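Local coordinates for protein DNA polymerase III subunit beta (Caulobacter crescentus, PDB 5WCE) that forms a ring-shaped head-to-tail homodimer around DNA and probably gives DNA polymerases their processivity by tethering them to it, at residues S134-D139 / E198-I203; Y167-N172 / K178-A183; D228-V231 / V236-E239. All blocks are in the same frame, centred on the assembly; numbering follows the deposited sequence.

Contact 1. Residues S134-D139 / E198-I203; sequences SRIAVD and EGAVGI
Ile136 meets Glu198, Gly199, Ala200 and Ile203, and it supplies 80 of the 161 Å² buried between segments 134-139 and 198-203. No direct hydrogen bond joins the two, so the direct contact rests on the side-chain branches of this one residue. Its CG2, anti to the backbone N, reaches Ala200 CB at 4.0 Å. The other branch starts beside the backbone N (CG1, chi1 -62°) and runs out nearly extended, which lays CD1 against Gly199 O at 3.3 Å and Ile203 CG2 at 3.7 Å. The two isoleucine side chains are inclined to one another, meeting through these methyl groups alone. Facing Ile136, Gly199 adopts a backbone (phi 94°) in which a CB would collide with the carbonyl oxygen of Glu198 and come close to Ile136 CG1. Ala200 to Ile203 then form a type II turn, closed by the bond from Ile203 N to Ala200 O at 3.1 Å, with Gly202 at its third position.

At Ala137 the link becomes indirect: a water donates to Ala137 O at 2.7 Å and to Glu198 O at 2.9 Å, bridging the two backbones. Val138 turns to Pro197 in the approach to the loop, and Asp139 serves as N-cap, its OD1 accepting from Glu142 N in helix 140-148. The loop thus packs on a sheet edge, joining two sheets of the central domain. Strand 136-139 is an outermost strand of its sheet within the chain and pairs with strand 226-231 on its other flank, whereas loop 198-203 leads from strand 188-195 to strand 206-209 and rests on strand 176-184 through Val201 and Ile203.

Contact 2. Residues Y167-N172 / K178-A183; sequences YVHTVN and KLRAVA
His169 and Arg180 form the dense middle of this antiparallel pair, on the face they share with Tyr167, Val171 and Val182. The imidazole is enclosed on two faces: Arg180 CB lies over one, 4.3 Å from the ring centroid and 24° off its normal, a CH-pi contact, while Tyr167 CE2 sits 3.3 Å above the centre of the opposite face. Val182 CG2 meets the ring edge. With its CG between the backbone N and the carbonyl carbon (chi1 61°), the ring brings ND1 back to Tyr167 O in a weak hydrogen bond, and NE2 is hydrogen-bonded to Tyr257 OH. The Arg180 chain runs extended past this ring and bends at chi3; its guanidinium then stands nearly perpendicular to the imidazole and takes Val171 CG2 over the centre of its face, 3.6 Å from CZ. The charge is met by Glu193 and Glu173 at NH2, and NH1 is also hydrogen-bonded to Tyr257 OH, so the hydroxyl links both side chains.

Between the two strands the other face is looser, though Ile203 and Val208 cover it from outside. Val168 and Thr170, both partly exposed, touch Leu179 CD1 through single methyls, at 4.0 Å from Val168 CG1 and 4.1 Å from Thr170 CG2. Toward the hairpin turn the Lys178 chain leads away from Val171. Six backbone hydrogen bonds, from Tyr167 N to Val182 O at 2.9 Å to Lys178 N to Val171 O at 2.8 Å, fix a twisted antiparallel beta hairpin (139° between strands) of alternating hydrogen-bonded and non-hydrogen-bonded pairs. It stands between strand 206-209, bonded to Val168, and strand 188-195, bonded to Ala181 and Ala183; Leu191 backs Arg180 and Val182 from the latter.

Contact 3. Residues D228-V231 / V236-E239; sequences DLQV and VRFE
Gln230 and Arg237 lie side by side and point the same way, joined by a hydrogen bond from Arg237 NH1 to Gln230 OE1 at 3.0 Å. The Arg237 chain is extended from CG to NE, with CG anti to the backbone N (chi1 -173°), an extended course that carries it alongside the glutamine and brings NH1 up to OE1, almost in line with the amide C=O. The amide and guanidinium planes are nearly perpendicular, and OE1 lies 18° out of the guanidinium plane; Gln230 NE2 is held separately by Ser133 O. The same NH1 makes a salt bridge with Glu239 OE2, though the modelled separation is doubtfully short. Arg135 also binds that carboxylate, and the two cations probably offset the closeness of Asp228 OD2 to Glu239 OE1, 4.1 Å apart. A leucine in place of Arg237 has no N-H for Gln230 OE1 and no charge for Glu239 OE2, and would probably leave the amide freer to shift and Glu239 leaning on Arg135.

The reverse face is apolar. Leu229, its CG anti to the backbone N (chi1 177°), sets CD1 over the Phe238 ring face, 4.2 Å from the centroid, a CH-pi contact, and against Val236 CG2 at 3.6 Å. The Phe238 ring packs on Thr212 and Ala216 of helix 210-220. Four backbone bonds, such as Glu239 N to Asp228 O at 2.8 Å, set the register of a beta hairpin with one polar, largely charged face and one apolar face, the latter meeting a helix in the sheet-and-helix layering characteristic of DNA sliding clamps.

In the fold
Contacts 2 and 3 are both buried hairpins, each held by paired backbone hydrogen bonds, but they belong to different eight-stranded sheets and do not touch. Contact 1 is smaller, partly exposed, and bonded across only through water; it joins an edge strand of contact 3's sheet to a loop resting on contact 2. Ile203 packs on Thr170 of contact 2, while toward contact 3 Ile136 N makes a probable backbone hydrogen bond with Leu229 O, beside the ion pair of Arg135. Chemistry follows place: contact 2 encloses an arginine and a histidine, contact 3 has a polar, largely charged face backed by an apolar one, and contact 1 relies on one isoleucine against a loop's backbone and methyls, plus a water.

Contact 1. Residues S134-D139 / E198-I203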
loop_
_atom_site.group_PDB
_atom_site.type_symbol
_atom_site.label_atom_id
_atom_site.label_comp_id
_atom_site.label_asym_id
_atom_site.label_seq_id
_atom_site.Cartn_x
_atom_site.Cartn_y
_atom_site.Cartn_z
ATOM N N SER A 134 -7.076 -34.850 -21.163
ATOM C CA SER A 134 -7.412 -33.939 -22.263
ATOM C C SER A 134 -7.944 -32.613 -21.715
ATOM O O SER A 134 -8.454 -32.533 -20.592
ATOM C CB SER A 134 -8.441 -34.577 -23.234
ATOM O OG SER A 134 -9.634 -34.949 -22.565
ATOM N N ARG A 135 -7.800 -31.578 -22.527
ATOM C CA ARG A 135 -8.288 -30.242 -22.228
ATOM C C ARG A 135 -9.799 -30.251 -21.990
ATOM O O ARG A 135 -10.554 -30.825 -22.752
ATOM C CB ARG A 135 -7.940 -29.273 -23.355
ATOM C CG ARG A 135 -6.459 -28.935 -23.375
ATOM C CD ARG A 135 -6.089 -28.199 -24.649
ATOM N NE ARG A 135 -4.665 -27.930 -24.642
ATOM C CZ ARG A 135 -3.719 -28.848 -24.885
ATOM N NH1 ARG A 135 -4.033 -30.119 -25.206
ATOM N NH2 ARG A 135 -2.447 -28.487 -24.823
ATOM N N ILE A 136 -10.188 -29.600 -20.904
ATOM C CA ILE A 136 -11.570 -29.394 -20.516
ATOM C C ILE A 136 -11.816 -27.881 -20.552
ATOM O O ILE A 136 -11.254 -27.148 -19.758
ATOM C CB ILE A 136 -11.784 -29.910 -19.095
ATOM C CG1 ILE A 136 -11.512 -31.413 -19.026
ATOM C CG2 ILE A 136 -13.175 -29.570 -18.621
ATOM C CD1 ILE A 136 -11.262 -31.951 -17.640
ATOM N N ALA A 137 -12.672 -27.410 -21.453
ATOM C CA ALA A 137 -13.008 -25.981 -21.549
ATOM C C ALA A 137 -13.962 -25.604 -20.427
ATOM O O ALA A 137 -14.986 -26.259 -20.232
ATOM C CB ALA A 137 -13.624 -25.644 -22.887
ATOM N N VAL A 138 -13.546 -24.606 -19.645
ATOM C CA VAL A 138 -14.312 -24.074 -18.544
ATOM C C VAL A 138 -14.593 -22.625 -18.801
ATOM O O VAL A 138 -13.677 -21.829 -19.030
ATOM C CB VAL A 138 -13.599 -24.236 -17.171
ATOM C CG1 VAL A 138 -14.531 -23.836 -16.046
ATOM C CG2 VAL A 138 -13.109 -25.676 -17.004
ATOM N N ASP A 139 -15.867 -22.254 -18.722
ATOM C CA ASP A 139 -16.205 -20.841 -18.805
ATOM C C ASP A 139 -15.400 -19.997 -17.802
ATOM O O ASP A 139 -15.358 -20.293 -16.589
ATOM C CB ASP A 139 -17.724 -20.654 -18.593
ATOM C CG ASP A 139 -18.115 -19.232 -18.705
ATOM O OD1 ASP A 139 -17.951 -18.433 -17.752
ATOM O OD2 ASP A 139 -18.541 -18.875 -19.791
ATOM N N GLU A 198 -18.663 -30.030 -19.792
ATOM C CA GLU A 198 -18.477 -31.248 -20.560
ATOM C C GLU A 198 -16.998 -31.653 -20.477
ATOM O O GLU A 198 -16.128 -30.816 -20.701
ATOM C CB GLU A 198 -18.918 -31.020 -22.008
ATOM C CG GLU A 198 -18.825 -32.253 -22.871
ATOM C CD GLU A 198 -19.263 -31.987 -24.295
ATOM O OE1 GLU A 198 -20.455 -32.262 -24.585
ATOM O OE2 GLU A 198 -18.403 -31.543 -25.118
ATOM N N GLY A 199 -16.750 -32.911 -20.101
ATOM C CA GLY A 199 -15.392 -33.423 -19.919
ATOM C C GLY A 199 -14.816 -33.359 -18.508
ATOM O O GLY A 199 -13.810 -33.980 -18.216
ATOM N N ALA A 200 -15.451 -32.620 -17.608
ATOM C CA ALA A 200 -14.977 -32.522 -16.253
ATOM C C ALA A 200 -15.518 -33.607 -15.396
ATOM O O ALA A 200 -15.009 -33.803 -14.308
ATOM C CB ALA A 200 -15.377 -31.188 -15.669
ATOM N N VAL A 201 -16.571 -34.298 -15.831
ATOM C CA VAL A 201 -17.334 -35.182 -14.918
ATOM C C VAL A 201 -16.366 -36.319 -14.601
ATOM O O VAL A 201 -15.745 -36.884 -15.512
ATOM C CB VAL A 201 -18.607 -35.730 -15.588
ATOM C CG1 VAL A 201 -19.287 -36.833 -14.781
ATOM C CG2 VAL A 201 -19.585 -34.603 -15.904
ATOM N N GLY A 202 -16.153 -36.602 -13.321
ATOM C CA GLY A 202 -15.192 -37.661 -12.960
ATOM C C GLY A 202 -13.686 -37.364 -13.041
ATOM O O GLY A 202 -12.887 -38.267 -13.018
ATOM N N ILE A 203 -13.288 -36.100 -13.170
ATOM C CA ILE A 203 -11.864 -35.732 -12.895
ATOM C C ILE A 203 -11.448 -36.202 -11.494
ATOM O O ILE A 203 -12.294 -36.223 -10.585
ATOM C CB ILE A 203 -11.594 -34.201 -12.985
ATOM C CG1 ILE A 203 -12.537 -33.387 -12.105
ATOM C CG2 ILE A 203 -11.605 -33.748 -14.439
ATOM C CD1 ILE A 203 -11.976 -32.030 -11.727
HETATM O O HOH W 1 -16.193 -28.139 -21.695
#

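Contact 2. Residues Y167-N172 / K178-A183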
loop_
_atom_site.group_PDB
_atom_site.type_symbol
_atom_site.label_atom_id
_atom_site.label_comp_id
_atom_site.label_asym_id
_atom_site.label_seq_id
_atom_site.Cartn_x
_atom_site.Cartn_y
_atom_site.Cartn_z
ATOM N N TYR A 167 -9.561 -27.410 -2.901
ATOM C CA TYR A 167 -9.898 -28.760 -3.310
ATOM C C TYR A 167 -10.899 -28.714 -4.463
ATOM O O TYR A 167 -12.071 -28.334 -4.265
ATOM C CB TYR A 167 -10.445 -29.581 -2.141
ATOM C CG TYR A 167 -10.771 -31.011 -2.474
ATOM C CD1 TYR A 167 -9.846 -31.827 -3.119
ATOM C CD2 TYR A 167 -11.990 -31.574 -2.120
ATOM C CE1 TYR A 167 -10.135 -33.144 -3.410
ATOM C CE2 TYR A 167 -12.304 -32.896 -2.407
ATOM C CZ TYR A 167 -11.389 -33.666 -3.053
ATOM O OH TYR A 167 -11.686 -34.970 -3.319
ATOM N N VAL A 168 -10.438 -29.088 -5.660
ATOM C CA VAL A 168 -11.235 -29.021 -6.876
ATOM C C VAL A 168 -11.601 -30.425 -7.267
ATOM O O VAL A 168 -10.738 -31.258 -7.428
ATOM C CB VAL A 168 -10.523 -28.255 -8.005
ATOM C CG1 VAL A 168 -11.376 -28.274 -9.259
ATOM C CG2 VAL A 168 -10.176 -26.867 -7.552
ATOM N N HIS A 169 -12.907 -30.700 -7.327
ATOM C CA HIS A 169 -13.441 -32.000 -7.556
ATOM C C HIS A 169 -14.881 -31.970 -8.078
ATOM O O HIS A 169 -15.531 -30.921 -8.065
ATOM C CB HIS A 169 -13.427 -32.838 -6.264
ATOM C CG HIS A 169 -14.254 -32.256 -5.149
ATOM N ND1 HIS A 169 -14.033 -30.991 -4.633
ATOM C CD2 HIS A 169 -15.298 -32.768 -4.456
ATOM C CE1 HIS A 169 -14.921 -30.753 -3.675
ATOM N NE2 HIS A 169 -15.688 -31.820 -3.543
ATOM N N THR A 170 -15.401 -33.125 -8.499
ATOM C CA THR A 170 -16.776 -33.151 -8.904
ATOM C C THR A 170 -17.603 -34.015 -7.959
ATOM O O THR A 170 -17.113 -34.994 -7.435
ATOM C CB THR A 170 -16.947 -33.704 -10.292
ATOM O OG1 THR A 170 -16.421 -35.031 -10.311
ATOM C CG2 THR A 170 -16.271 -32.823 -11.317
ATOM N N VAL A 171 -18.852 -33.641 -7.785
ATOM C CA VAL A 171 -19.805 -34.385 -6.976
ATOM C C VAL A 171 -21.090 -34.603 -7.778
ATOM O O VAL A 171 -21.443 -33.754 -8.617
ATOM C CB VAL A 171 -20.141 -33.682 -5.676
ATOM C CG1 VAL A 171 -18.935 -33.630 -4.780
ATOM C CG2 VAL A 171 -20.709 -32.292 -5.919
ATOM N N ASN A 172 -21.747 -35.742 -7.543
ATOM C CA ASN A 172 -23.013 -36.054 -8.184
ATOM C C ASN A 172 -24.073 -35.655 -7.193
ATOM O O ASN A 172 -24.325 -36.384 -6.258
ATOM C CB ASN A 172 -23.128 -37.570 -8.544
ATOM C CG ASN A 172 -24.537 -37.975 -8.961
ATOM O OD1 ASN A 172 -25.277 -37.126 -9.455
ATOM N ND2 ASN A 172 -24.954 -39.214 -8.646
ATOM N N LYS A 178 -21.708 -31.617 -10.414
ATOM C CA LYS A 178 -21.170 -30.277 -10.194
ATOM C C LYS A 178 -19.650 -30.287 -10.141
ATOM O O LYS A 178 -19.088 -31.166 -9.555
ATOM C CB LYS A 178 -21.749 -29.744 -8.901
ATOM C CG LYS A 178 -23.216 -29.406 -9.141
ATOM C CD LYS A 178 -24.057 -29.718 -7.963
ATOM C CE LYS A 178 -25.487 -29.303 -8.279
ATOM N NZ LYS A 178 -26.181 -29.203 -6.994
ATOM N N LEU A 179 -19.017 -29.311 -10.776
ATOM C CA LEU A 179 -17.611 -28.974 -10.497
ATOM C C LEU A 179 -17.589 -28.065 -9.246
ATOM O O LEU A 179 -18.187 -26.987 -9.271
ATOM C CB LEU A 179 -16.983 -28.277 -11.694
ATOM C CG LEU A 179 -15.510 -27.859 -11.589
ATOM C CD1 LEU A 179 -14.639 -29.068 -11.389
ATOM C CD2 LEU A 179 -15.056 -27.114 -12.829
ATOM N N ARG A 180 -16.881 -28.507 -8.196
ATOM C CA ARG A 180 -16.939 -27.894 -6.879
ATOM C C ARG A 180 -15.532 -27.519 -6.387
ATOM O O ARG A 180 -14.565 -28.251 -6.618
ATOM C CB ARG A 180 -17.609 -28.863 -5.874
ATOM C CG ARG A 180 -17.702 -28.325 -4.435
ATOM C CD ARG A 180 -18.350 -29.352 -3.525
ATOM N NE ARG A 180 -19.786 -29.418 -3.738
ATOM C CZ ARG A 180 -20.628 -30.196 -3.032
ATOM N NH1 ARG A 180 -20.181 -31.025 -2.075
ATOM N NH2 ARG A 180 -21.937 -30.162 -3.291
ATOM N N ALA A 181 -15.432 -26.383 -5.740
ATOM C CA ALA A 181 -14.229 -25.935 -5.081
ATOM C C ALA A 181 -14.528 -25.765 -3.585
ATOM O O ALA A 181 -15.524 -25.109 -3.228
ATOM C CB ALA A 181 -13.758 -24.635 -5.682
ATOM N N VAL A 182 -13.698 -26.369 -2.746
ATOM C CA VAL A 182 -13.834 -26.272 -1.272
ATOM C C VAL A 182 -12.501 -25.801 -0.677
ATOM O O VAL A 182 -11.427 -26.309 -1.039
ATOM C CB VAL A 182 -14.228 -27.587 -0.608
ATOM C CG1 VAL A 182 -14.167 -27.461 0.913
ATOM C CG2 VAL A 182 -15.623 -28.002 -1.026
ATOM N N ALA A 183 -12.574 -24.780 0.178
ATOM C CA ALA A 183 -11.400 -24.265 0.892
ATOM C C ALA A 183 -11.707 -24.287 2.384
ATOM O O ALA A 183 -12.825 -23.954 2.799
ATOM C CB ALA A 183 -11.089 -22.848 0.465
#

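Contact 3. Residues D228-V231 / V236-E239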
loop_
_atom_site.group_PDB
_atom_site.type_symbol
_atom_site.label_atom_id
_atom_site.label_comp_id
_atom_site.label_asym_id
_atom_site.label_seq_id
_atom_site.Cartn_x
_atom_site.Cartn_y
_atom_site.Cartn_z
ATOM N N ASP A 228 -8.877 -23.502 -20.600
ATOM C CA ASP A 228 -8.688 -24.929 -20.646
ATOM C C ASP A 228 -8.029 -25.493 -19.345
ATOM O O ASP A 228 -6.997 -24.979 -18.869
ATOM C CB ASP A 228 -7.908 -25.318 -21.915
ATOM C CG ASP A 228 -8.791 -25.346 -23.162
ATOM O OD1 ASP A 228 -10.013 -25.105 -23.072
ATOM O OD2 ASP A 228 -8.311 -25.673 -24.232
ATOM N N LEU A 229 -8.639 -26.549 -18.784
ATOM C CA LEU A 229 -8.167 -27.173 -17.584
ATOM C C LEU A 229 -7.767 -28.611 -17.906
ATOM O O LEU A 229 -8.474 -29.362 -18.640
ATOM C CB LEU A 229 -9.253 -27.132 -16.502
ATOM C CG LEU A 229 -8.977 -27.811 -15.171
ATOM C CD1 LEU A 229 -7.882 -27.100 -14.397
ATOM C CD2 LEU A 229 -10.247 -27.775 -14.340
ATOM N N GLN A 230 -6.620 -29.015 -17.369
ATOM C CA GLN A 230 -6.197 -30.389 -17.402
ATOM C C GLN A 230 -5.825 -30.812 -16.010
ATOM O O GLN A 230 -5.292 -30.019 -15.218
ATOM C CB GLN A 230 -5.036 -30.615 -18.371
ATOM C CG GLN A 230 -5.367 -30.300 -19.807
ATOM C CD GLN A 230 -4.121 -30.228 -20.670
ATOM O OE1 GLN A 230 -3.413 -29.221 -20.676
ATOM N NE2 GLN A 230 -3.859 -31.288 -21.390
ATOM N N VAL A 231 -6.117 -32.077 -15.719
ATOM C CA VAL A 231 -5.908 -32.591 -14.388
ATOM C C VAL A 231 -5.359 -34.010 -14.439
ATOM O O VAL A 231 -5.703 -34.785 -15.311
ATOM C CB VAL A 231 -7.227 -32.605 -13.603
ATOM C CG1 VAL A 231 -7.001 -33.126 -12.195
ATOM C CG2 VAL A 231 -7.840 -31.224 -13.548
ATOM N N VAL A 236 -1.918 -30.106 -12.344
ATOM C CA VAL A 236 -3.006 -29.350 -12.905
ATOM C C VAL A 236 -2.399 -28.365 -13.913
ATOM O O VAL A 236 -1.274 -27.884 -13.720
ATOM C CB VAL A 236 -3.861 -28.699 -11.793
ATOM C CG1 VAL A 236 -3.105 -27.699 -10.983
ATOM C CG2 VAL A 236 -5.047 -27.984 -12.366
ATOM N N ARG A 237 -3.103 -28.134 -15.011
ATOM C CA ARG A 237 -2.677 -27.178 -16.038
ATOM C C ARG A 237 -3.851 -26.309 -16.466
ATOM O O ARG A 237 -4.941 -26.802 -16.789
ATOM C CB ARG A 237 -2.064 -27.890 -17.222
ATOM C CG ARG A 237 -1.426 -26.986 -18.284
ATOM C CD ARG A 237 -0.585 -27.818 -19.217
ATOM N NE ARG A 237 0.062 -26.992 -20.208
ATOM C CZ ARG A 237 -0.496 -26.520 -21.310
ATOM N NH1 ARG A 237 -1.750 -26.853 -21.640
ATOM N NH2 ARG A 237 0.250 -25.786 -22.151
ATOM N N PHE A 238 -3.622 -25.004 -16.460
ATOM C CA PHE A 238 -4.579 -24.028 -16.932
ATOM C C PHE A 238 -3.961 -23.436 -18.194
ATOM O O PHE A 238 -2.821 -22.941 -18.157
ATOM C CB PHE A 238 -4.767 -22.921 -15.945
ATOM C CG PHE A 238 -5.233 -23.344 -14.596
ATOM C CD1 PHE A 238 -6.595 -23.307 -14.285
ATOM C CD2 PHE A 238 -4.311 -23.649 -13.575
ATOM C CE1 PHE A 238 -7.039 -23.665 -13.033
ATOM C CE2 PHE A 238 -4.766 -24.000 -12.320
ATOM C CZ PHE A 238 -6.133 -23.998 -12.054
ATOM N N GLU A 239 -4.704 -23.453 -19.281
ATOM C CA GLU A 239 -4.306 -22.742 -20.507
ATOM C C GLU A 239 -5.221 -21.527 -20.793
ATOM O O GLU A 239 -6.472 -21.673 -20.859
ATOM C CB GLU A 239 -4.410 -23.710 -21.658
ATOM C CG GLU A 239 -3.190 -23.880 -22.509
ATOM C CD GLU A 239 -3.482 -24.840 -23.618
ATOM O OE1 GLU A 239 -4.339 -24.534 -24.493
ATOM O OE2 GLU A 239 -2.927 -25.948 -23.579
HETATM O O HOH W 2 -5.070 -26.862 -19.998
#